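PDB 7CIW: agmatine N-acetyltransferase from Drosophila melanogaster, which transfers the acetyl group of acetyl-CoA to the amine of agmatine and probably also acylates arylalkylamines such as dopamine and serotonin. Local coordinates for residues A[146-151]-A[176-181]. The protein carries 1 engineered substitution. Numbering follows the deposited sequence.
With COA (coenzyme A), chain B.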
ATOM      1  N   LEU A 146      10.781   1.784  -6.670  1.00 14.59           N
ATOM      2  CA  LEU A 146       9.480   2.443  -6.698  1.00 13.95           C
ATOM      3  C   LEU A 146       9.219   3.235  -5.417  1.00 13.34           C
ATOM      4  O   LEU A 146       8.684   4.347  -5.479  1.00 13.90           O
ATOM      5  CB  LEU A 146       8.369   1.416  -6.938  1.00 12.51           C
ATOM      6  CG  LEU A 146       8.380   0.844  -8.355  1.00 13.94           C
ATOM      7  CD1 LEU A 146       7.363  -0.269  -8.481  1.00 15.90           C
ATOM      8  CD2 LEU A 146       8.081   1.936  -9.349  1.00 17.16           C
ATOM      9  N   MET A 147       9.582   2.686  -4.247  1.00 13.19           N
ATOM     10  CA  MET A 147       9.435   3.449  -3.005  1.00 13.99           C
ATOM     11  C   MET A 147      10.279   4.721  -3.021  1.00 11.43           C
ATOM     12  O   MET A 147       9.841   5.771  -2.536  1.00 13.45           O
ATOM     13  CB  MET A 147       9.803   2.577  -1.796  1.00 12.80           C
ATOM     14  CG  MET A 147       8.840   1.410  -1.573  1.00 11.27           C
ATOM     15  SD  MET A 147       7.181   1.914  -1.118  1.00 14.81           S
ATOM     16  CE  MET A 147       7.428   2.590   0.530  1.00 16.54           C
ATOM     17  N   GLU A 148      11.492   4.657  -3.580  1.00 12.52           N
ATOM     18  CA  GLU A 148      12.291   5.871  -3.692  1.00 13.69           C
ATOM     19  C   GLU A 148      11.629   6.879  -4.624  1.00 13.91           C
ATOM     20  O   GLU A 148      11.669   8.091  -4.375  1.00 13.58           O
ATOM     21  CB  GLU A 148      13.699   5.528  -4.173  1.00 14.51           C
ATOM     22  CG  GLU A 148      14.493   4.726  -3.141  1.00 16.71           C
ATOM     23  CD  GLU A 148      15.159   5.609  -2.095  1.00 32.41           C
ATOM     24  OE1 GLU A 148      14.876   6.827  -2.071  1.00 36.61           O
ATOM     25  OE2 GLU A 148      15.965   5.085  -1.293  1.00 42.11           O
ATOM     26  N   THR A 149      11.002   6.395  -5.696  1.00 12.16           N
ATOM     27  CA  THR A 149      10.290   7.298  -6.599  1.00 12.96           C
ATOM     28  C   THR A 149       9.153   7.999  -5.881  1.00 13.63           C
ATOM     29  O   THR A 149       8.928   9.202  -6.073  1.00 13.61           O
ATOM     30  CB  THR A 149       9.769   6.514  -7.807  1.00 16.14           C
ATOM     31  OG1 THR A 149      10.874   5.863  -8.445  1.00 18.39           O
ATOM     32  CG2 THR A 149       9.070   7.436  -8.803  1.00 15.85           C
ATOM     33  N   VAL A 150       8.423   7.260  -5.041  1.00 13.62           N
ATOM     34  CA  VAL A 150       7.350   7.859  -4.256  1.00 14.88           C
ATOM     35  C   VAL A 150       7.906   8.902  -3.298  1.00 12.78           C
ATOM     36  O   VAL A 150       7.328   9.982  -3.136  1.00 12.68           O
ATOM     37  CB  VAL A 150       6.568   6.770  -3.508  1.00 16.61           C
ATOM     38  CG1 VAL A 150       5.608   7.405  -2.487  1.00 17.98           C
ATOM     39  CG2 VAL A 150       5.824   5.909  -4.518  1.00 15.53           C
ATOM     40  N   ALA A 151       9.020   8.585  -2.620  1.00 13.29           N
ATOM     41  CA  ALA A 151       9.593   9.555  -1.693  1.00 13.69           C
ATOM     42  C   ALA A 151       9.946  10.859  -2.393  1.00 14.34           C
ATOM     43  O   ALA A 151       9.734  11.941  -1.836  1.00 14.59           O
ATOM     44  CB  ALA A 151      10.838   8.982  -1.007  1.00 12.80           C
ATOM     45  N   GLN A 176      12.939  -1.361   5.813  1.00 15.86           N
ATOM     46  CA  GLN A 176      14.055  -1.300   6.755  1.00 17.41           C
ATOM     47  C   GLN A 176      15.357  -0.987   6.031  1.00 17.77           C
ATOM     48  O   GLN A 176      16.159  -0.160   6.482  1.00 18.60           O
ATOM     49  CB  GLN A 176      14.184  -2.626   7.492  1.00 20.67           C
ATOM     50  CG  GLN A 176      13.175  -2.854   8.569  1.00 20.33           C
ATOM     51  CD  GLN A 176      13.437  -4.155   9.285  1.00 22.99           C
ATOM     52  OE1 GLN A 176      13.776  -5.165   8.656  1.00 23.91           O
ATOM     53  NE2 GLN A 176      13.319  -4.136  10.605  1.00 25.45           N
ATOM     54  N   ARG A 177      15.599  -1.680   4.921  1.00 19.24           N
ATOM     55  CA  ARG A 177      16.791  -1.432   4.122  1.00 20.94           C
ATOM     56  C   ARG A 177      16.815  -0.005   3.591  1.00 21.47           C
ATOM     57  O   ARG A 177      17.890   0.585   3.433  1.00 24.84           O
ATOM     58  CB  ARG A 177      16.845  -2.463   2.987  1.00 23.41           C
ATOM     59  CG  ARG A 177      17.527  -2.045   1.711  1.00 30.99           C
ATOM     60  CD  ARG A 177      17.792  -3.275   0.861  1.00 29.03           C
ATOM     61  NE  ARG A 177      16.875  -3.405  -0.272  1.00 34.63           N
ATOM     62  CZ  ARG A 177      16.038  -4.427  -0.461  1.00 33.97           C
ATOM     63  NH1 ARG A 177      15.978  -5.426   0.412  1.00 30.90           N
ATOM     64  NH2 ARG A 177      15.260  -4.452  -1.534  1.00 36.96           N
ATOM     65  N   LEU A 178      15.643   0.578   3.331  1.00 17.40           N
ATOM     66  CA  LEU A 178      15.555   1.964   2.897  1.00 18.03           C
ATOM     67  C   LEU A 178      15.715   2.966   4.038  1.00 19.29           C
ATOM     68  O   LEU A 178      15.783   4.173   3.775  1.00 20.39           O
ATOM     69  CB  LEU A 178      14.211   2.191   2.197  1.00 16.97           C
ATOM     70  CG  LEU A 178      14.084   1.443   0.872  1.00 19.89           C
ATOM     71  CD1 LEU A 178      12.702   1.659   0.259  1.00 18.54           C
ATOM     72  CD2 LEU A 178      15.182   1.874  -0.108  1.00 23.53           C
ATOM     73  N   GLY A 179      15.782   2.509   5.285  1.00 18.54           N
ATOM     74  CA  GLY A 179      15.926   3.413   6.407  1.00 17.79           C
ATOM     75  C   GLY A 179      14.636   3.922   7.007  1.00 18.39           C
ATOM     76  O   GLY A 179      14.662   4.918   7.740  1.00 20.82           O
ATOM     77  N   TYR A 180      13.506   3.289   6.714  1.00 17.41           N
ATOM     78  CA  TYR A 180      12.271   3.652   7.390  1.00 15.45           C
ATOM     79  C   TYR A 180      12.326   3.189   8.842  1.00 16.73           C
ATOM     80  O   TYR A 180      13.095   2.289   9.202  1.00 18.53           O
ATOM     81  CB  TYR A 180      11.064   3.002   6.716  1.00 13.99           C
ATOM     82  CG  TYR A 180      10.583   3.593   5.407  1.00 14.60           C
ATOM     83  CD1 TYR A 180      11.435   3.733   4.323  1.00 13.24           C
ATOM     84  CD2 TYR A 180       9.248   3.959   5.252  1.00 14.04           C
ATOM     85  CE1 TYR A 180      10.975   4.258   3.115  1.00 16.33           C
ATOM     86  CE2 TYR A 180       8.784   4.471   4.049  1.00 15.97           C
ATOM     87  CZ  TYR A 180       9.649   4.617   2.998  1.00 18.29           C
ATOM     88  OH  TYR A 180       9.182   5.134   1.810  1.00 17.56           O
ATOM     89  N   GLN A 181      11.493   3.799   9.681  1.00 15.29           N
ATOM     90  CA  GLN A 181      11.409   3.427  11.091  1.00 14.46           C
ATOM     91  C   GLN A 181      10.047   2.825  11.411  1.00 17.18           C
ATOM     92  O   GLN A 181       9.011   3.333  10.981  1.00 13.62           O
ATOM     93  CB  GLN A 181      11.654   4.635  12.002  1.00 19.43           C
ATOM     94  CG  GLN A 181      13.069   5.192  11.935  1.00 25.16           C
ATOM     95  CD  GLN A 181      13.123   6.507  11.190  1.00 28.83           C
ATOM     96  OE1 GLN A 181      12.496   7.486  11.598  1.00 32.87           O
ATOM     97  NE2 GLN A 181      13.873   6.539  10.092  1.00 31.06           N
TER
HETATM   98  N1A COA B 301       8.288 -14.271  -1.388  1.00 25.29           N
HETATM   99  C2A COA B 301       9.481 -14.876  -1.134  1.00 23.60           C
HETATM  100  N3A COA B 301      10.651 -14.153  -1.168  1.00 25.01           N
HETATM  101  C4A COA B 301      10.628 -12.841  -1.454  1.00 21.94           C
HETATM  102  C5A COA B 301       9.450 -12.251  -1.709  1.00 23.63           C
HETATM  103  C6A COA B 301       8.280 -12.980  -1.668  1.00 25.19           C
HETATM  104  N6A COA B 301       6.786 -12.779  -1.867  1.00 22.72           N
HETATM  105  N7A COA B 301       9.657 -10.935  -1.971  1.00 20.88           N
HETATM  106  C8A COA B 301      10.973 -10.698  -1.884  1.00 21.59           C
HETATM  107  N9A COA B 301      11.560 -11.860  -1.560  1.00 21.46           N
HETATM  108  C1B COA B 301      12.833 -12.249  -1.385  1.00 20.79           C
HETATM  109  C2B COA B 301      13.568 -11.972  -2.720  1.00 21.80           C
HETATM  110  O2B COA B 301      13.378 -13.066  -3.700  1.00 23.79           O
HETATM  111  C3B COA B 301      14.851 -11.738  -2.381  1.00 21.57           C
HETATM  112  O3B COA B 301      15.604 -12.920  -1.995  1.00 22.77           O
HETATM  113  P3B COA B 301      16.537 -13.806  -3.049  1.00 22.31           P
HETATM  114  O7A COA B 301      17.101 -12.909  -4.134  1.00 23.51           O
HETATM  115  O8A COA B 301      17.627 -14.548  -2.271  1.00 19.95           O
HETATM  116  O9A COA B 301      15.585 -14.823  -3.663  1.00 25.52           O
HETATM  117  C4B COA B 301      14.734 -10.920  -0.972  1.00 20.36           C
HETATM  118  O4B COA B 301      13.586 -11.277  -0.412  1.00 23.36           O
HETATM  119  C5B COA B 301      14.836  -9.428  -1.175  1.00 21.70           C
HETATM  120  O5B COA B 301      14.047  -9.093  -2.309  1.00 22.22           O
HETATM  121  P1A COA B 301      13.501  -7.525  -2.543  1.00 22.80           P
HETATM  122  O1A COA B 301      13.612  -6.652  -1.290  1.00 23.12           O
HETATM  123  O2A COA B 301      14.208  -6.928  -3.751  1.00 27.60           O
HETATM  124  O3A COA B 301      11.900  -7.714  -2.846  1.00 20.27           O
HETATM  125  P2A COA B 301      11.044  -7.071  -4.091  1.00 19.51           P
HETATM  126  O4A COA B 301      11.465  -7.696  -5.388  1.00 19.04           O
HETATM  127  O5A COA B 301      11.173  -5.565  -4.071  1.00 19.11           O
HETATM  128  O6A COA B 301       9.529  -7.574  -3.692  1.00 18.44           O
HETATM  129  CBP COA B 301       7.498  -7.180  -2.653  1.00 16.63           C
HETATM  130  CCP COA B 301       8.994  -7.175  -2.474  1.00 17.85           C
HETATM  131  CDP COA B 301       7.133  -5.994  -3.609  1.00 16.59           C
HETATM  132  CEP COA B 301       6.805  -6.986  -1.296  1.00 17.22           C
HETATM  133  CAP COA B 301       7.093  -8.538  -3.222  1.00 17.57           C
HETATM  134  OAP COA B 301       7.326  -9.522  -2.244  1.00 19.46           O
HETATM  135  C9P COA B 301       5.610  -8.630  -3.634  1.00 17.36           C
HETATM  136  O9P COA B 301       5.190  -8.150  -4.643  1.00 15.30           O
HETATM  137  N8P COA B 301       4.711  -9.367  -2.770  1.00 17.44           N
HETATM  138  C7P COA B 301       3.290  -9.564  -3.113  1.00 16.89           C
HETATM  139  C6P COA B 301       2.360  -8.305  -2.839  1.00 14.99           C
HETATM  140  C5P COA B 301       2.667  -7.841  -1.438  1.00 16.66           C
HETATM  141  O5P COA B 301       2.597  -8.577  -0.489  1.00 16.22           O
HETATM  142  N4P COA B 301       3.057  -6.407  -1.308  1.00 15.21           N
HETATM  143  C3P COA B 301       3.441  -5.774  -0.057  1.00 18.72           C
HETATM  144  C2P COA B 301       2.288  -5.662   0.942  1.00 19.13           C
HETATM  145  S1P COA B 301       3.053  -4.635   2.235  1.00 17.41           S
HETATM  146  O   HOH W   1      11.218   5.554  -0.084  1.00 17.77           O
HETATM  147  O   HOH W   2      15.465   5.735   1.469  1.00 32.23           O
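No direct hydrogen bond joins Met147 and Glu148 to Leu178 and Tyr180; two waters carry the polar links between them. The first lies in the plane of the Tyr180 ring, at its edge, 2.8 Å from Tyr180 OH, and gives a weak bond to Met147 O, a carbonyl already used by Ala151 N. The second donates to both Glu148 OE2 and Leu178 O, tying the carboxylate to the backbone of the turn. Between these bridges, methyl groups touch both carbon and oxygen. Leu178 sends its two methyls to different partners: CD1 packs on Met147 CB at 3.7 Å, while CD2 meets Glu148 OE2, the two side chains lying alongside, pointing opposite ways. Bends at chi2 (-66°) and chi3 (-69°) curl the Met147 chain round, and its CE turns obliquely toward the phenol end of Tyr180, 3.3 Å from OH. The turn itself is a Schellman motif, with Gly179 at positive phi (89°) and Gly179 N bonded to Gln176 O. Within it, Arg177 NH1 and NH2 both donate to coenzyme A O1A, in the guanidinium plane at its edge, the shorter bond (2.8 Å) from NH2, which also bonds Asn141 OD1. The contact thus joins helix 142-156, which begins at the GNAT pyrophosphate-binding loop, to the end of helix 169-177; Met147 rests on Val128 and Leu131 of strand 125-133, and Tyr180 on Phe212 and Leu214 of strand 208-215.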